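Local atomic coordinates of acyl-CoA dehydrogenase FadE3 (Mycobacterium smegmatis, PDB entry 4IV6), a protein that belongs to the acyl-CoA dehydrogenase family, forms an assembly of four chains and holds dihydroflavine-adenine dinucleotide in pockets between its subunits. Residues G81-M89 / L204-C212; T17-V26 / L43-I52. One frame throughout, in Å; residues are numbered along the deposited sequence.

Interaction 1: G81-M89 / L204-C212; sequences GWMSLAGAM and LGYKGVESC. With FDA (dihydroflavine-adenine dinucleotide), chain D.
Trp-82 and Ser-84, around the start of helix 83-102, meet the backbone of Lys-207 where the N-terminal helical domain of the acyl-CoA dehydrogenase fold abuts the loop leading into strand 211-216 of the β-rich middle domain. The indole of Trp-82 brings CZ2 to 3.4 Å from Lys-207 O, while CB of Ser-84 lies over one of its faces, toward the rim. Next comes Met-83, in one of its two modelled conformers: CG trails anti to the backbone N (chi1 -174°), and a bend about the CG-SD bond lays CE 3.8 Å from CB of Tyr-206, the two side chains crossing at about a right angle. Tyr-346 of the second subunit packs against both.

Ser-84 makes the polar join. With chi1 at -63°, Ser-84 OG lies beside its own backbone N and donates to Lys-207 O at 2.6 Å, in the carbonyl plane and on a lone pair (C=O...OG angle 139°). Lys-207 O also accepts a weak bond from Val-209 N at 3.0 Å, so one carbonyl takes a donor from its own loop and another from the helix. Ser-84 CB also stands at the edge of the Tyr-206 ring, in its plane, and Ser-84 O meets CG2 of Val-209 at 3.3 Å. One turn on, Gly-87 has no side chain to keep the tyrosine off, and Tyr-206 OH comes to 3.2 Å from Gly-87 CA. Ala-88 closes the contact with CB 4.2 Å from Val-209 CG2. The ammonium of Lys-207 leads away to the carbonyls of Glu-34 and His-35. Tyr-206 thus links the helix to the ligand pocket: besides meeting Gly-87, it sets CD2 3.7 Å from methyl C7M of dihydroflavine-adenine dinucleotide.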
loop_
_atom_site.group_PDB
_atom_site.type_symbol
_atom_site.label_atom_id
_atom_site.label_comp_id
_atom_site.label_asym_id
_atom_site.label_seq_id
_atom_site.Cartn_x
_atom_site.Cartn_y
_atom_site.Cartn_z
ATOM N N GLY B 81 3.795 6.859 26.326
ATOM C CA GLY B 81 4.418 6.027 27.366
ATOM C C GLY B 81 3.854 4.610 27.436
ATOM O O GLY B 81 4.588 3.631 27.511
ATOM N N TRP B 82 2.541 4.500 27.412
ATOM C CA TRP B 82 1.867 3.207 27.512
ATOM C C TRP B 82 0.414 3.390 27.116
ATOM O O TRP B 82 -0.328 4.092 27.809
ATOM C CB TRP B 82 1.969 2.642 28.929
ATOM C CG TRP B 82 1.522 1.233 29.130
ATOM C CD1 TRP B 82 1.204 0.304 28.172
ATOM C CD2 TRP B 82 1.398 0.565 30.389
ATOM N NE1 TRP B 82 0.901 -0.900 28.772
ATOM C CE2 TRP B 82 0.994 -0.759 30.128
ATOM C CE3 TRP B 82 1.593 0.963 31.717
ATOM C CZ2 TRP B 82 0.773 -1.687 31.144
ATOM C CZ3 TRP B 82 1.370 0.030 32.722
ATOM C CH2 TRP B 82 0.967 -1.275 32.422
ATOM N N MET B 83 0.029 2.774 25.986
ATOM C CA MET B 83 -1.309 2.938 25.423
ATOM C C MET B 83 -2.370 2.699 26.497
ATOM O O MET B 83 -3.374 3.415 26.572
ATOM C CB MET B 83 -1.514 1.962 24.256
ATOM C CG MET B 83 -2.831 2.150 23.503
ATOM S SD MET B 83 -3.100 0.913 22.206
ATOM C CE MET B 83 -3.518 -0.525 23.189
ATOM N N SER B 84 -2.132 1.675 27.316
ATOM C CA SER B 84 -3.084 1.281 28.356
ATOM C C SER B 84 -3.454 2.430 29.326
ATOM O O SER B 84 -4.567 2.461 29.856
ATOM C CB SER B 84 -2.525 0.084 29.153
ATOM O OG SER B 84 -2.364 -1.077 28.328
ATOM N N LEU B 85 -2.527 3.338 29.604
ATOM C CA LEU B 85 -2.823 4.436 30.519
ATOM C C LEU B 85 -3.792 5.451 29.897
ATOM O O LEU B 85 -4.655 6.018 30.601
ATOM C CB LEU B 85 -1.531 5.123 31.013
ATOM C CG LEU B 85 -0.549 4.201 31.754
ATOM C CD1 LEU B 85 0.666 5.021 32.182
ATOM C CD2 LEU B 85 -1.163 3.528 32.988
ATOM N N ALA B 86 -3.704 5.659 28.587
ATOM C CA ALA B 86 -4.712 6.472 27.900
ATOM C C ALA B 86 -6.045 5.740 27.899
ATOM O O ALA B 86 -7.101 6.330 28.117
ATOM C CB ALA B 86 -4.253 6.784 26.487
ATOM N N GLY B 87 -5.995 4.434 27.700
ATOM C CA GLY B 87 -7.228 3.609 27.692
ATOM C C GLY B 87 -7.936 3.662 29.027
ATOM O O GLY B 87 -9.162 3.621 29.105
ATOM N N ALA B 88 -7.158 3.775 30.093
ATOM C CA ALA B 88 -7.706 3.849 31.448
ATOM C C ALA B 88 -8.665 4.998 31.647
ATOM O O ALA B 88 -9.570 4.904 32.491
ATOM C CB ALA B 88 -6.578 3.962 32.467
ATOM N N MET B 89 -8.475 6.086 30.902
ATOM C CA MET B 89 -9.290 7.307 31.087
ATOM C C MET B 89 -10.223 7.679 29.917
ATOM O O MET B 89 -11.003 8.612 30.030
ATOM C CB MET B 89 -8.395 8.498 31.503
ATOM C CG MET B 89 -7.197 8.778 30.598
ATOM S SD MET B 89 -7.612 9.702 29.097
ATOM C CE MET B 89 -8.214 11.192 29.784
ATOM N N LEU B 204 -3.952 -9.484 23.250
ATOM C CA LEU B 204 -2.653 -9.360 22.583
ATOM C C LEU B 204 -1.808 -8.212 23.154
ATOM O O LEU B 204 -0.590 -8.336 23.303
ATOM C CB LEU B 204 -2.884 -9.124 21.091
ATOM C CG LEU B 204 -1.701 -8.719 20.247
ATOM C CD1 LEU B 204 -0.631 -9.794 20.246
ATOM C CD2 LEU B 204 -2.190 -8.443 18.839
ATOM N N GLY B 205 -2.473 -7.092 23.427
ATOM C CA GLY B 205 -1.846 -5.883 23.999
ATOM C C GLY B 205 -2.872 -5.180 24.885
ATOM O O GLY B 205 -3.804 -5.820 25.392
ATOM N N TYR B 206 -2.677 -3.881 25.114
ATOM C CA TYR B 206 -3.565 -3.128 25.990
ATOM C C TYR B 206 -3.538 -3.778 27.369
ATOM O O TYR B 206 -4.556 -3.887 28.015
ATOM C CB TYR B 206 -5.000 -3.144 25.427
ATOM C CG TYR B 206 -5.966 -2.079 25.950
ATOM C CD1 TYR B 206 -5.602 -1.149 26.940
ATOM C CD2 TYR B 206 -7.248 -2.013 25.462
ATOM C CE1 TYR B 206 -6.524 -0.208 27.415
ATOM C CE2 TYR B 206 -8.161 -1.076 25.909
ATOM C CZ TYR B 206 -7.800 -0.171 26.866
ATOM O OH TYR B 206 -8.729 0.762 27.287
ATOM N N LYS B 207 -2.369 -4.215 27.802
ATOM C CA LYS B 207 -2.265 -4.968 29.049
ATOM C C LYS B 207 -2.300 -4.052 30.289
ATOM O O LYS B 207 -2.222 -2.840 30.173
ATOM C CB LYS B 207 -1.028 -5.874 28.997
ATOM C CG LYS B 207 -1.326 -7.094 28.104
ATOM C CD LYS B 207 -0.173 -8.031 27.835
ATOM C CE LYS B 207 0.045 -8.972 28.992
ATOM N NZ LYS B 207 1.402 -9.608 28.923
ATOM N N GLY B 208 -2.459 -4.632 31.461
ATOM C CA GLY B 208 -2.587 -3.820 32.693
ATOM C C GLY B 208 -4.021 -3.389 32.985
ATOM O O GLY B 208 -4.514 -3.591 34.105
ATOM N N VAL B 209 -4.672 -2.798 31.980
ATOM C CA VAL B 209 -6.123 -2.496 31.991
ATOM C C VAL B 209 -6.974 -3.721 31.670
ATOM O O VAL B 209 -6.752 -4.388 30.661
ATOM C CB VAL B 209 -6.455 -1.402 30.947
ATOM C CG1 VAL B 209 -7.961 -1.296 30.671
ATOM C CG2 VAL B 209 -5.909 -0.070 31.436
ATOM N N GLU B 210 -7.966 -3.992 32.518
ATOM C CA GLU B 210 -8.857 -5.129 32.320
ATOM C C GLU B 210 -9.940 -4.788 31.293
ATOM O O GLU B 210 -10.371 -3.654 31.227
ATOM C CB GLU B 210 -9.460 -5.591 33.651
ATOM C CG GLU B 210 -10.629 -4.775 34.224
ATOM C CD GLU B 210 -10.255 -3.442 34.872
ATOM O OE1 GLU B 210 -9.076 -3.016 34.799
ATOM O OE2 GLU B 210 -11.154 -2.810 35.472
ATOM N N SER B 211 -10.309 -5.766 30.463
ATOM C CA SER B 211 -11.523 -5.733 29.663
ATOM C C SER B 211 -12.324 -6.962 30.000
ATOM O O SER B 211 -11.764 -8.062 30.045
ATOM C CB SER B 211 -11.207 -5.693 28.175
ATOM O OG SER B 211 -10.578 -4.436 27.887
ATOM N N CYS B 212 -13.612 -6.775 30.244
ATOM C CA CYS B 212 -14.435 -7.805 30.864
ATOM C C CYS B 212 -15.753 -8.133 30.180
ATOM O O CYS B 212 -16.355 -7.289 29.492
ATOM C CB CYS B 212 -14.762 -7.362 32.287
ATOM S SG CYS B 212 -13.313 -6.981 33.306
HETATM P PA FDA D . -18.127 -7.472 14.435
HETATM O O1A FDA D . -19.175 -6.387 14.455
HETATM O O2A FDA D . -18.504 -8.901 14.713
HETATM O O5B FDA D . -17.372 -7.391 13.025
HETATM C C5B FDA D . -16.444 -8.402 12.570
HETATM C C4B FDA D . -15.843 -7.958 11.224
HETATM O O4B FDA D . -16.875 -7.645 10.268
HETATM C C3B FDA D . -15.035 -6.685 11.349
HETATM O O3B FDA D . -14.013 -6.673 10.328
HETATM C C2B FDA D . -16.080 -5.619 11.104
HETATM O O2B FDA D . -15.560 -4.364 10.677
HETATM C C1B FDA D . -16.849 -6.258 9.972
HETATM N N9A FDA D . -18.233 -5.730 9.822
HETATM C C8A FDA D . -19.260 -5.963 10.669
HETATM N N7A FDA D . -20.383 -5.376 10.211
HETATM C C5A FDA D . -20.056 -4.749 9.055
HETATM C C6A FDA D . -20.747 -3.942 8.064
HETATM N N6A FDA D . -22.046 -3.680 8.224
HETATM N N1A FDA D . -20.077 -3.458 6.995
HETATM C C2A FDA D . -18.778 -3.748 6.816
HETATM N N3A FDA D . -18.060 -4.486 7.692
HETATM C C4A FDA D . -18.647 -5.009 8.788
HETATM N N1 FDA D . -16.681 -1.967 23.642
HETATM C C2 FDA D . -17.334 -1.295 24.586
HETATM O O2 FDA D . -18.571 -1.181 24.498
HETATM N N3 FDA D . -16.700 -0.735 25.632
HETATM C C4 FDA D . -15.385 -0.811 25.835
HETATM O O4 FDA D . -14.847 -0.293 26.851
HETATM C C4X FDA D . -14.583 -1.516 24.816
HETATM N N5 FDA D . -13.248 -1.689 24.916
HETATM C C5X FDA D . -12.648 -2.682 24.212
HETATM C C6 FDA D . -11.390 -3.176 24.577
HETATM C C7 FDA D . -10.753 -4.170 23.834
HETATM C C7M FDA D . -9.414 -4.716 24.260
HETATM C C8 FDA D . -11.375 -4.680 22.677
HETATM C C8M FDA D . -10.765 -5.750 21.802
HETATM C C9 FDA D . -12.624 -4.197 22.320
HETATM C C9A FDA D . -13.279 -3.217 23.084
HETATM N N10 FDA D . -14.566 -2.781 22.704
HETATM C C10 FDA D . -15.331 -2.129 23.696
HETATM C "C1'" FDA D . -15.305 -3.632 21.764
HETATM C "C2'" FDA D . -15.119 -3.045 20.382
HETATM O "O2'" FDA D . -15.768 -1.778 20.267
HETATM C "C3'" FDA D . -15.667 -4.041 19.360
HETATM O "O3'" FDA D . -14.719 -5.096 19.229
HETATM C "C4'" FDA D . -15.913 -3.434 17.999
HETATM O "O4'" FDA D . -17.169 -2.745 18.105
HETATM C "C5'" FDA D . -16.065 -4.509 16.908
HETATM O "O5'" FDA D . -17.005 -5.463 17.349
HETATM P P FDA D . -16.991 -7.006 16.994
HETATM O O1P FDA D . -18.323 -7.493 17.529
HETATM O O2P FDA D . -15.735 -7.622 17.507
HETATM O O3P FDA D . -16.931 -6.987 15.382
#

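Interaction 2: T17-V26 / L43-I52; sequences TVHDFVEKQV and LIETMKEIGI
Leu-43 turns CD2 to the last turn of helix 9-26, 3.7 Å from Gln-25 O, and its own carbonyl O lies 3.6 Å from CZ of Phe-21. One turn further, Thr-46 has CG2 anti to its backbone N (chi1 -60° for OG1), which sets that methyl 3.7 Å from CE1 of Phe-21 and leaves OG1 facing Gln-25. A water lies between Thr-46 OG1 and Gln-25 OE1, although its spacing from OE1 is too short to be taken at face value; Thr-46 OG1 also bonds Glu-42 O.

Met-47 crosses Phe-21 at about a right angle, CG 3.7 Å from Phe-21 CE2. Its SD lies obliquely to the Phe-21 ring, a Met-aromatic contact. Ile-50, in one of two modelled conformers, lays CD1 over one face of Phe-21. Beyond Ile-50, Gly-51 leaves the helix with positive phi in a Schellman motif, and Ile-52 brings CD1 to 3.8 Å from Val-18 CG2. Phe-21 thus sits among Leu-43, Thr-46, Met-47 and Ile-50; with axes 11.5 Å apart at 156°, this is knob-into-hole packing of two near-antiparallel helices in the N-terminal helical domain of the acyl-CoA dehydrogenase fold.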
loop_
_atom_site.group_PDB
_atom_site.type_symbol
_atom_site.label_atom_id
_atom_site.label_comp_id
_atom_site.label_asym_id
_atom_site.label_seq_id
_atom_site.Cartn_x
_atom_site.Cartn_y
_atom_site.Cartn_z
ATOM N N THR B 17 3.613 18.305 32.289
ATOM C CA THR B 17 3.522 17.480 33.481
ATOM C C THR B 17 3.297 16.025 33.122
ATOM O O THR B 17 3.913 15.137 33.706
ATOM C CB THR B 17 2.383 17.986 34.368
ATOM O OG1 THR B 17 2.754 19.284 34.834
ATOM C CG2 THR B 17 2.152 17.066 35.572
ATOM N N VAL B 18 2.418 15.773 32.154
ATOM C CA VAL B 18 2.108 14.418 31.744
ATOM C C VAL B 18 3.319 13.787 31.008
ATOM O O VAL B 18 3.671 12.650 31.273
ATOM C CB VAL B 18 0.787 14.372 30.941
ATOM C CG1 VAL B 18 0.480 12.975 30.466
ATOM C CG2 VAL B 18 -0.369 14.864 31.812
ATOM N N HIS B 19 3.995 14.559 30.156
ATOM C CA HIS B 19 5.241 14.126 29.512
ATOM C C HIS B 19 6.317 13.717 30.522
ATOM O O HIS B 19 6.972 12.685 30.368
ATOM C CB HIS B 19 5.771 15.261 28.649
ATOM C CG HIS B 19 7.025 14.929 27.925
ATOM N ND1 HIS B 19 7.024 14.380 26.660
ATOM C CD2 HIS B 19 8.325 15.103 28.262
ATOM C CE1 HIS B 19 8.270 14.208 26.257
ATOM N NE2 HIS B 19 9.079 14.638 27.210
ATOM N N ASP B 20 6.498 14.550 31.551
ATOM C CA ASP B 20 7.464 14.276 32.612
ATOM C C ASP B 20 7.108 13.024 33.393
ATOM O O ASP B 20 7.970 12.217 33.705
ATOM C CB ASP B 20 7.559 15.465 33.563
ATOM C CG ASP B 20 8.319 16.599 32.961
ATOM O OD1 ASP B 20 8.806 16.401 31.824
ATOM O OD2 ASP B 20 8.455 17.661 33.610
ATOM N N PHE B 21 5.827 12.868 33.703
ATOM C CA PHE B 21 5.304 11.679 34.379
ATOM C C PHE B 21 5.610 10.445 33.542
ATOM O O PHE B 21 6.036 9.417 34.069
ATOM C CB PHE B 21 3.793 11.840 34.580
ATOM C CG PHE B 21 3.030 10.560 34.833
ATOM C CD1 PHE B 21 3.150 9.890 36.023
ATOM C CD2 PHE B 21 2.110 10.101 33.913
ATOM C CE1 PHE B 21 2.417 8.724 36.261
ATOM C CE2 PHE B 21 1.368 8.947 34.146
ATOM C CZ PHE B 21 1.512 8.272 35.323
ATOM N N VAL B 22 5.449 10.577 32.227
ATOM C CA VAL B 22 5.719 9.460 31.326
ATOM C C VAL B 22 7.220 9.122 31.323
ATOM O O VAL B 22 7.581 7.962 31.485
ATOM C CB VAL B 22 5.150 9.719 29.930
ATOM C CG1 VAL B 22 5.787 8.803 28.873
ATOM C CG2 VAL B 22 3.654 9.556 29.961
ATOM N N GLU B 23 8.066 10.129 31.161
ATOM C CA GLU B 23 9.495 9.928 31.142
ATOM C C GLU B 23 10.050 9.399 32.473
ATOM O O GLU B 23 10.831 8.490 32.461
ATOM C CB GLU B 23 10.230 11.215 30.759
ATOM C CG GLU B 23 9.967 11.701 29.341
ATOM C CD GLU B 23 10.501 10.718 28.318
ATOM O OE1 GLU B 23 11.698 10.444 28.345
ATOM O OE2 GLU B 23 9.690 10.175 27.544
ATOM N N LYS B 24 9.622 9.953 33.603
ATOM C CA LYS B 24 10.245 9.619 34.900
ATOM C C LYS B 24 9.564 8.469 35.641
ATOM O O LYS B 24 10.223 7.688 36.334
ATOM C CB LYS B 24 10.254 10.833 35.817
ATOM C CG LYS B 24 10.840 12.109 35.216
ATOM C CD LYS B 24 12.305 11.981 34.879
ATOM C CE LYS B 24 12.845 13.269 34.231
ATOM N NZ LYS B 24 12.790 14.451 35.135
ATOM N N GLN B 25 8.248 8.351 35.497
ATOM C CA GLN B 25 7.503 7.352 36.271
ATOM C C GLN B 25 7.024 6.179 35.442
ATOM O O GLN B 25 7.098 5.050 35.890
ATOM C CB GLN B 25 6.355 8.020 37.029
ATOM C CG GLN B 25 6.799 9.304 37.732
ATOM C CD GLN B 25 5.795 9.861 38.720
ATOM O OE1 GLN B 25 5.217 9.133 39.502
ATOM N NE2 GLN B 25 5.608 11.170 38.701
ATOM N N VAL B 26 6.531 6.414 34.235
ATOM C CA VAL B 26 5.972 5.316 33.450
ATOM C C VAL B 26 7.044 4.440 32.809
ATOM O O VAL B 26 7.090 3.216 33.023
ATOM C CB VAL B 26 5.016 5.817 32.348
ATOM C CG1 VAL B 26 4.484 4.649 31.530
ATOM C CG2 VAL B 26 3.878 6.590 32.980
ATOM N N LEU B 43 0.721 4.168 39.159
ATOM C CA LEU B 43 0.686 5.085 38.027
ATOM C C LEU B 43 -0.713 5.735 37.887
ATOM O O LEU B 43 -0.826 6.943 37.688
ATOM C CB LEU B 43 1.093 4.361 36.730
ATOM C CG LEU B 43 2.540 3.848 36.702
ATOM C CD1 LEU B 43 2.821 3.093 35.413
ATOM C CD2 LEU B 43 3.546 4.985 36.878
ATOM N N ILE B 44 -1.763 4.936 38.010
ATOM C CA ILE B 44 -3.111 5.454 37.847
ATOM C C ILE B 44 -3.450 6.442 38.979
ATOM O O ILE B 44 -4.087 7.468 38.742
ATOM C CB ILE B 44 -4.135 4.306 37.709
ATOM C CG1 ILE B 44 -4.002 3.689 36.312
ATOM C CG2 ILE B 44 -5.554 4.817 37.887
ATOM C CD1 ILE B 44 -4.910 2.506 36.061
ATOM N N GLU B 45 -2.982 6.155 40.184
ATOM C CA GLU B 45 -3.189 7.047 41.317
ATOM C C GLU B 45 -2.512 8.404 41.079
ATOM O O GLU B 45 -3.104 9.436 41.341
ATOM C CB GLU B 45 -2.695 6.379 42.597
ATOM C CG GLU B 45 -3.212 7.000 43.869
ATOM C CD GLU B 45 -4.734 6.911 44.027
ATOM O OE1 GLU B 45 -5.417 5.985 43.524
ATOM O OE2 GLU B 45 -5.242 7.813 44.691
ATOM N N THR B 46 -1.303 8.391 40.540
ATOM C CA THR B 46 -0.627 9.623 40.180
ATOM C C THR B 46 -1.428 10.352 39.098
ATOM O O THR B 46 -1.546 11.566 39.121
ATOM C CB THR B 46 0.816 9.356 39.705
ATOM O OG1 THR B 46 1.556 8.728 40.768
ATOM C CG2 THR B 46 1.506 10.655 39.284
ATOM N N MET B 47 -2.017 9.609 38.166
ATOM C CA MET B 47 -2.871 10.233 37.147
ATOM C C MET B 47 -4.069 10.915 37.761
ATOM O O MET B 47 -4.430 12.033 37.373
ATOM C CB MET B 47 -3.319 9.213 36.098
ATOM C CG MET B 47 -2.150 8.768 35.241
ATOM S SD MET B 47 -2.495 7.281 34.292
ATOM C CE MET B 47 -3.939 7.778 33.376
ATOM N N LYS B 48 -4.666 10.277 38.754
ATOM C CA LYS B 48 -5.750 10.924 39.477
ATOM C C LYS B 48 -5.310 12.278 40.097
ATOM O O LYS B 48 -5.999 13.288 39.928
ATOM C CB LYS B 48 -6.302 10.002 40.550
ATOM C CG LYS B 48 -6.962 8.747 40.012
ATOM C CD LYS B 48 -7.509 7.909 41.148
ATOM C CE LYS B 48 -8.036 6.614 40.599
ATOM N NZ LYS B 48 -8.818 5.877 41.597
ATOM N N GLU B 49 -4.173 12.300 40.781
ATOM C CA GLU B 49 -3.666 13.527 41.423
ATOM C C GLU B 49 -3.382 14.644 40.400
ATOM O O GLU B 49 -3.659 15.812 40.633
ATOM C CB GLU B 49 -2.392 13.212 42.215
ATOM C CG GLU B 49 -2.603 12.213 43.357
ATOM C CD GLU B 49 -1.322 11.534 43.886
ATOM O OE1 GLU B 49 -0.197 11.750 43.346
ATOM O OE2 GLU B 49 -1.468 10.740 44.856
ATOM N N ILE B 50 -2.812 14.246 39.270
ATOM C CA ILE B 50 -2.527 15.145 38.142
ATOM C C ILE B 50 -3.807 15.820 37.631
ATOM O O ILE B 50 -3.757 16.904 37.092
ATOM C CB ILE B 50 -1.877 14.349 36.975
ATOM C CG1 ILE B 50 -0.427 14.018 37.296
ATOM C CG2 ILE B 50 -1.917 15.115 35.653
ATOM C CD1 ILE B 50 0.229 13.179 36.231
ATOM N N GLY B 51 -4.956 15.159 37.792
ATOM C CA GLY B 51 -6.240 15.682 37.268
ATOM C C GLY B 51 -6.723 15.000 35.974
ATOM O O GLY B 51 -7.662 15.481 35.342
ATOM N N ILE B 52 -6.109 13.880 35.582
ATOM C CA ILE B 52 -6.408 13.236 34.292
ATOM C C ILE B 52 -7.902 12.853 34.141
ATOM O O ILE B 52 -8.501 12.920 33.039
ATOM C CB ILE B 52 -5.550 11.955 34.097
ATOM C CG1 ILE B 52 -4.048 12.242 34.062
ATOM C CG2 ILE B 52 -5.947 11.194 32.832
ATOM C CD1 ILE B 52 -3.604 13.147 32.937
HETATM O O HOH W 1 3.540 7.374 39.705
#

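In the fold
The two contacts follow one another along the chain, interaction 2 closing before interaction 1 opens, and their centres are about 15 Å apart. Interaction 2 lies within the N-terminal helical domain, its centre about 17 Å from that of the chain, whereas interaction 1, about 9 Å from it, joins this domain to the middle one. Helix 83-102 connects them: Leu-85 touches both Val-26 and Met-47, and Met-89 rests on Ile-52. Just before it, Gly-81 packs on Val-22. On the other segment's side, Ser-84 and Gly-87 meet the loop 204-212, so a chain of contacts runs from helices 9-26 and 41-50 through helix 83-102 and Tyr-206 to dihydroflavine-adenine dinucleotide.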